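Local coordinates for protein UTP-glucose-1-phosphate uridylyltransferase 2 (Trypanosoma brucei, PDB 3GUE) that probably makes UDP-glucose and diphosphate from UTP and glucose 1-phosphate, and binds UDP-glucose in the crystal, at residues Q76-K81 / R213-S218; L240-E245 / A354-F359. All coordinates share one frame; numbering follows the deposited sequence.

Interaction 1: Q76-K81 / R213-S218; sequences QAVVLK and RYMFIS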
loop_
_atom_site.group_PDB
_atom_site.type_symbol
_atom_site.label_atom_id
_atom_site.label_comp_id
_atom_site.label_asym_id
_atom_site.label_seq_id
_atom_site.Cartn_x
_atom_site.Cartn_y
_atom_site.Cartn_z
ATOM N N GLN A 76 -1.432 -25.319 -0.645
ATOM C CA GLN A 76 -2.237 -24.630 -1.683
ATOM C C GLN A 76 -1.994 -23.105 -1.785
ATOM O O GLN A 76 -2.602 -22.420 -2.632
ATOM C CB GLN A 76 -3.724 -24.895 -1.437
ATOM C CG GLN A 76 -4.130 -26.318 -1.815
ATOM C CD GLN A 76 -5.511 -26.745 -1.335
ATOM O OE1 GLN A 76 -5.817 -27.940 -1.302
ATOM N NE2 GLN A 76 -6.336 -25.794 -0.953
ATOM N N ALA A 77 -1.118 -22.590 -0.924
ATOM C CA ALA A 77 -0.953 -21.153 -0.752
ATOM C C ALA A 77 0.217 -20.555 -1.580
ATOM O O ALA A 77 1.179 -21.237 -1.901
ATOM C CB ALA A 77 -0.843 -20.827 0.717
ATOM N N VAL A 78 0.082 -19.285 -1.947
ATOM C CA VAL A 78 1.004 -18.582 -2.845
ATOM C C VAL A 78 1.103 -17.162 -2.275
ATOM O O VAL A 78 0.142 -16.631 -1.745
ATOM C CB VAL A 78 0.457 -18.525 -4.313
ATOM C CG1 VAL A 78 1.191 -17.509 -5.161
ATOM C CG2 VAL A 78 0.537 -19.921 -5.011
ATOM N N VAL A 79 2.280 -16.573 -2.359
ATOM C CA VAL A 79 2.490 -15.222 -1.823
ATOM C C VAL A 79 2.700 -14.257 -2.969
ATOM O O VAL A 79 3.408 -14.558 -3.930
ATOM C CB VAL A 79 3.650 -15.160 -0.789
ATOM C CG1 VAL A 79 3.874 -13.706 -0.285
ATOM C CG2 VAL A 79 3.351 -16.075 0.388
ATOM N N LEU A 80 2.030 -13.113 -2.866
ATOM C CA LEU A 80 2.261 -11.985 -3.765
ATOM C C LEU A 80 2.546 -10.749 -2.931
ATOM O O LEU A 80 1.798 -10.426 -1.989
ATOM C CB LEU A 80 1.039 -11.735 -4.665
ATOM C CG LEU A 80 0.994 -10.607 -5.717
ATOM C CD1 LEU A 80 2.123 -10.623 -6.666
ATOM C CD2 LEU A 80 -0.311 -10.686 -6.496
ATOM N N LYS A 81 3.637 -10.070 -3.266
ATOM C CA LYS A 81 3.929 -8.753 -2.671
ATOM C C LYS A 81 3.711 -7.698 -3.750
ATOM O O LYS A 81 4.269 -7.817 -4.850
ATOM C CB LYS A 81 5.385 -8.739 -2.160
ATOM C CG LYS A 81 5.548 -8.876 -0.626
ATOM C CD LYS A 81 5.175 -7.554 0.072
ATOM C CE LYS A 81 5.811 -7.402 1.462
ATOM N NZ LYS A 81 4.844 -7.733 2.570
ATOM N N ARG A 213 -4.812 -22.773 -4.579
ATOM C CA ARG A 213 -6.174 -22.279 -4.418
ATOM C C ARG A 213 -6.243 -20.985 -3.606
ATOM O O ARG A 213 -7.294 -20.365 -3.545
ATOM C CB ARG A 213 -7.055 -23.325 -3.700
ATOM C CG ARG A 213 -7.393 -24.574 -4.485
ATOM C CD ARG A 213 -8.284 -24.249 -5.711
ATOM N NE ARG A 213 -8.548 -25.467 -6.491
ATOM C CZ ARG A 213 -7.799 -25.887 -7.506
ATOM N NH1 ARG A 213 -6.736 -25.203 -7.872
ATOM N NH2 ARG A 213 -8.109 -26.991 -8.160
ATOM N N TYR A 214 -5.152 -20.613 -2.940
ATOM C CA TYR A 214 -5.145 -19.444 -2.058
ATOM C C TYR A 214 -3.938 -18.551 -2.283
ATOM O O TYR A 214 -2.810 -19.034 -2.522
ATOM C CB TYR A 214 -5.203 -19.889 -0.592
ATOM C CG TYR A 214 -6.523 -20.503 -0.213
ATOM C CD1 TYR A 214 -7.625 -19.707 0.040
ATOM C CD2 TYR A 214 -6.683 -21.896 -0.146
ATOM C CE1 TYR A 214 -8.884 -20.279 0.404
ATOM C CE2 TYR A 214 -7.917 -22.461 0.198
ATOM C CZ TYR A 214 -9.007 -21.647 0.486
ATOM O OH TYR A 214 -10.245 -22.211 0.813
ATOM N N MET A 215 -4.179 -17.249 -2.191
ATOM C CA MET A 215 -3.136 -16.275 -2.359
ATOM C C MET A 215 -3.161 -15.262 -1.229
ATOM O O MET A 215 -4.180 -14.647 -0.972
ATOM C CB MET A 215 -3.266 -15.547 -3.699
ATOM C CG MET A 215 -2.284 -14.404 -3.853
ATOM S SD MET A 215 -2.311 -13.742 -5.528
ATOM C CE MET A 215 -1.681 -15.136 -6.458
ATOM N N PHE A 216 -2.010 -15.100 -0.587
ATOM C CA PHE A 216 -1.794 -14.030 0.367
ATOM C C PHE A 216 -1.079 -12.833 -0.287
ATOM O O PHE A 216 0.051 -12.956 -0.809
ATOM C CB PHE A 216 -1.055 -14.556 1.614
ATOM C CG PHE A 216 -0.756 -13.477 2.635
ATOM C CD1 PHE A 216 -1.790 -12.859 3.328
ATOM C CD2 PHE A 216 0.555 -13.096 2.899
ATOM C CE1 PHE A 216 -1.546 -11.856 4.240
ATOM C CE2 PHE A 216 0.833 -12.070 3.846
ATOM C CZ PHE A 216 -0.223 -11.463 4.508
ATOM N N ILE A 217 -1.753 -11.683 -0.243
ATOM C CA ILE A 217 -1.276 -10.430 -0.837
ATOM C C ILE A 217 -1.105 -9.376 0.247
ATOM O O ILE A 217 -1.957 -9.234 1.126
ATOM C CB ILE A 217 -2.283 -9.857 -1.877
ATOM C CG1 ILE A 217 -2.969 -10.967 -2.680
ATOM C CG2 ILE A 217 -1.606 -8.791 -2.808
ATOM C CD1 ILE A 217 -4.164 -10.443 -3.473
ATOM N N SER A 218 0.000 -8.641 0.169
ATOM C CA SER A 218 0.303 -7.509 1.049
ATOM C C SER A 218 1.149 -6.435 0.344
ATOM O O SER A 218 1.778 -6.698 -0.691
ATOM C CB SER A 218 1.047 -8.004 2.301
ATOM O OG SER A 218 2.313 -8.552 1.955
HETATM O O HOH W 1 2.454 -10.862 0.547
#
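Two neighbouring, nearly parallel strands, 77-81 and 214-218, run in full register, Ala-77 facing Tyr-214 and Lys-81 facing Ser-218. The ladder begins at Gln-76 O, which is gripped twice: Arg-213 N reaches it on a lone pair at 3.0 Å, while Tyr-214 N approaches from above the carbonyl plane. Farther along, Phe-216 N points almost down the C=O axis of Val-78, and Leu-80 N gives the straightest bond, to Phe-216 O (2.9 Å, 177° at the hydrogen). The rungs from Val-78 N to Tyr-214 O and from Ser-218 N to Leu-80 O are weak.

These are central strands of the mixed, Rossmann-like sheet of the GT-A fold, with strand 128-132 on the far side of 77-83 and strand 300-309 beyond 214-219. On the face that carries Val-78 and Leu-80, the chain of Met-215 can be followed outward. CB and CG, the latter anti to the backbone N, pass beside Val-78 O; SD then lies 3.8 Å from Leu-80 CD2; finally the bend at chi3 (-66°) swings CE back to Val-78 CG1, 3.9 Å away. Met-129 of strand 128-132 also touches Met-215.

On the face of Tyr-214, Phe-216 and Lys-81 the ends are polar. Gln-76, just before the strand, sets its amide beside the Tyr-214 ring, nearly coplanar with it (8°), and brings NE2 to the ring edge; the phenol OH is bonded to His-236. At the substrate end Lys-81, bent at chi2 and chi4, curls its ammonium across to Ser-218, NZ donating to OG at 2.7 Å and also to Asn-222 O. A water that donates to Leu-80 O also bonds this hydroxyl, close to the UDP-glucose-binding residues Asn-219 and Gly-220.

Interaction 2: L240-E245 / A354-F359; sequences LGFLME and AAISLF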
loop_
_atom_site.group_PDB
_atom_site.type_symbol
_atom_site.label_atom_id
_atom_site.label_comp_id
_atom_site.label_asym_id
_atom_site.label_seq_id
_atom_site.Cartn_x
_atom_site.Cartn_y
_atom_site.Cartn_z
ATOM N N LEU A 240 -14.651 -18.844 2.685
ATOM C CA LEU A 240 -14.579 -17.438 2.265
ATOM C C LEU A 240 -13.822 -17.308 0.959
ATOM O O LEU A 240 -12.850 -18.047 0.749
ATOM C CB LEU A 240 -13.828 -16.598 3.306
ATOM C CG LEU A 240 -14.267 -16.539 4.767
ATOM C CD1 LEU A 240 -13.456 -15.467 5.462
ATOM C CD2 LEU A 240 -15.748 -16.260 4.844
ATOM N N GLY A 241 -14.265 -16.380 0.099
ATOM C CA GLY A 241 -13.535 -16.030 -1.112
ATOM C C GLY A 241 -12.476 -14.964 -0.871
ATOM O O GLY A 241 -11.498 -14.845 -1.614
ATOM N N PHE A 242 -12.683 -14.193 0.186
ATOM C CA PHE A 242 -11.896 -13.006 0.441
ATOM C C PHE A 242 -11.916 -12.742 1.949
ATOM O O PHE A 242 -12.984 -12.740 2.584
ATOM C CB PHE A 242 -12.522 -11.862 -0.363
ATOM C CG PHE A 242 -11.901 -10.497 -0.150
ATOM C CD1 PHE A 242 -11.102 -9.924 -1.141
ATOM C CD2 PHE A 242 -12.191 -9.768 0.976
ATOM C CE1 PHE A 242 -10.579 -8.630 -0.978
ATOM C CE2 PHE A 242 -11.642 -8.495 1.190
ATOM C CZ PHE A 242 -10.847 -7.908 0.203
ATOM N N LEU A 243 -10.718 -12.593 2.516
ATOM C CA LEU A 243 -10.531 -12.175 3.874
ATOM C C LEU A 243 -9.591 -10.968 3.907
ATOM O O LEU A 243 -8.477 -11.035 3.407
ATOM C CB LEU A 243 -9.992 -13.319 4.725
ATOM C CG LEU A 243 -9.980 -13.151 6.256
ATOM C CD1 LEU A 243 -10.092 -14.500 6.923
ATOM C CD2 LEU A 243 -8.749 -12.380 6.808
ATOM N N MET A 244 -10.054 -9.873 4.504
ATOM C CA MET A 244 -9.230 -8.674 4.748
ATOM C C MET A 244 -8.760 -8.569 6.205
ATOM O O MET A 244 -9.584 -8.602 7.113
ATOM C CB MET A 244 -10.071 -7.426 4.441
ATOM C CG MET A 244 -9.373 -6.121 4.821
ATOM S SD MET A 244 -10.405 -4.670 4.614
ATOM C CE MET A 244 -10.583 -4.615 2.826
ATOM N N GLU A 245 -7.453 -8.417 6.441
ATOM C CA GLU A 245 -6.970 -8.133 7.787
ATOM C C GLU A 245 -7.096 -6.624 8.019
ATOM O O GLU A 245 -6.733 -5.855 7.141
ATOM C CB GLU A 245 -5.503 -8.588 7.984
ATOM C CG GLU A 245 -5.174 -10.046 7.656
ATOM C CD GLU A 245 -3.791 -10.421 8.178
ATOM O OE1 GLU A 245 -3.012 -9.487 8.505
ATOM O OE2 GLU A 245 -3.496 -11.636 8.300
ATOM N N ALA A 354 -11.289 -3.204 -2.474
ATOM C CA ALA A 354 -12.669 -2.923 -2.869
ATOM C C ALA A 354 -13.420 -4.189 -3.352
ATOM O O ALA A 354 -14.653 -4.185 -3.480
ATOM C CB ALA A 354 -12.693 -1.765 -3.937
ATOM N N ALA A 355 -12.674 -5.263 -3.610
ATOM C CA ALA A 355 -13.271 -6.576 -3.937
ATOM C C ALA A 355 -13.969 -7.209 -2.726
ATOM O O ALA A 355 -14.539 -8.307 -2.815
ATOM C CB ALA A 355 -12.212 -7.547 -4.505
ATOM N N ILE A 356 -13.887 -6.550 -1.580
ATOM C CA ILE A 356 -14.538 -7.090 -0.382
ATOM C C ILE A 356 -16.060 -7.229 -0.545
ATOM O O ILE A 356 -16.635 -8.171 -0.015
ATOM C CB ILE A 356 -14.154 -6.325 0.918
ATOM C CG1 ILE A 356 -14.686 -7.068 2.161
ATOM C CG2 ILE A 356 -14.584 -4.835 0.854
ATOM C CD1 ILE A 356 -14.525 -6.250 3.423
ATOM N N SER A 357 -16.708 -6.345 -1.307
ATOM C CA SER A 357 -18.154 -6.549 -1.592
ATOM C C SER A 357 -18.463 -7.427 -2.817
ATOM O O SER A 357 -19.605 -7.855 -3.016
ATOM C CB SER A 357 -18.894 -5.214 -1.731
ATOM O OG SER A 357 -18.597 -4.561 -2.955
ATOM N N LEU A 358 -17.456 -7.692 -3.636
ATOM C CA LEU A 358 -17.669 -8.374 -4.926
ATOM C C LEU A 358 -17.666 -9.899 -4.822
ATOM O O LEU A 358 -18.371 -10.586 -5.560
ATOM C CB LEU A 358 -16.631 -7.907 -5.934
ATOM C CG LEU A 358 -16.583 -6.424 -6.242
ATOM C CD1 LEU A 358 -15.509 -6.185 -7.267
ATOM C CD2 LEU A 358 -17.933 -5.907 -6.742
ATOM N N PHE A 359 -16.864 -10.420 -3.893
ATOM C CA PHE A 359 -16.817 -11.858 -3.602
ATOM C C PHE A 359 -18.098 -12.296 -2.894
ATOM O O PHE A 359 -18.654 -11.538 -2.074
ATOM C CB PHE A 359 -15.579 -12.187 -2.753
ATOM C CG PHE A 359 -14.293 -12.315 -3.551
ATOM C CD1 PHE A 359 -13.917 -13.552 -4.109
ATOM C CD2 PHE A 359 -13.452 -11.209 -3.743
ATOM C CE1 PHE A 359 -12.732 -13.677 -4.835
ATOM C CE2 PHE A 359 -12.256 -11.331 -4.470
ATOM C CZ PHE A 359 -11.886 -12.568 -5.008
#
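With CG anti to the backbone N (chi1 176°), the Phe-242 ring stands out from its strand toward the turn 354-359, while Phe-359, whose CG lies anti to its carbonyl carbon, leans back over the start of that strand. Ile-356 holds CG1 anti to its backbone N, which brings CG1 to the CE2-CD2 side of the Phe-242 ring, the two side chains crossing at about a right angle, and puts CG2 in the crowded position between N and carbonyl carbon.

The backbone of the turn, as much as its side chains, covers the Phe-242 ring. Ile-356 CA sits over one face in a CH-pi contact, 3.8 Å from the centroid and 21° off the ring normal, and Ala-355 C lies over the same face, a little higher above it. Packing is tightest where Ile-356 CB comes within 3.3 Å of Phe-242 CE2. Ala-355 CB, on the same side of the ring plane, touches CE1, 4.0 Å away.

Here the 3-10 turn leading from strand 344-349 toward edge strand 362-366 is laid against the mixed sheet of the GT-A domain, whose strand 242-248 pairs on one side with 300-309 and on the other with 362-366. Ile-306 and Ile-308 of strand 300-309 add to the packing around Phe-242.

Phe-359 meets the strand through CD2, 3.6 Å from Phe-242 CB; the two rings, with planes 32° apart, meet obliquely. Gly-241 O lies over one face of the Phe-359 ring, toward the rim, 3.6 Å from CE1, and Ala-355 O is at the ring edge. Leu-313 and Met-316 of helix 310-319 also pack on Phe-359. At the far end Met-244 CE just reaches Ile-356 CD1 (4.3 Å); the same methionine touches Asn-302, a UDP-glucose-binding residue.

In the fold
From the N terminus, the chain lays down strand 77-83 and then, after some 130 residues that include strands 128-132 and 159-161, returns as strand 214-219 to close interaction 1. Helix 229-237 carries it on to strand 242-248, where the second loop opens; it runs through strands 300-309 and 344-349 before residues 354-359 close interaction 2. The two loops therefore follow in series, neither nested nor crossed. Interaction 1 joins adjacent strands within the mixed sheet, whereas interaction 2 ties another strand of that sheet to the turn before edge strand 362-366. Strand 300-309 lies between them, and their centres are about 14 Å apart.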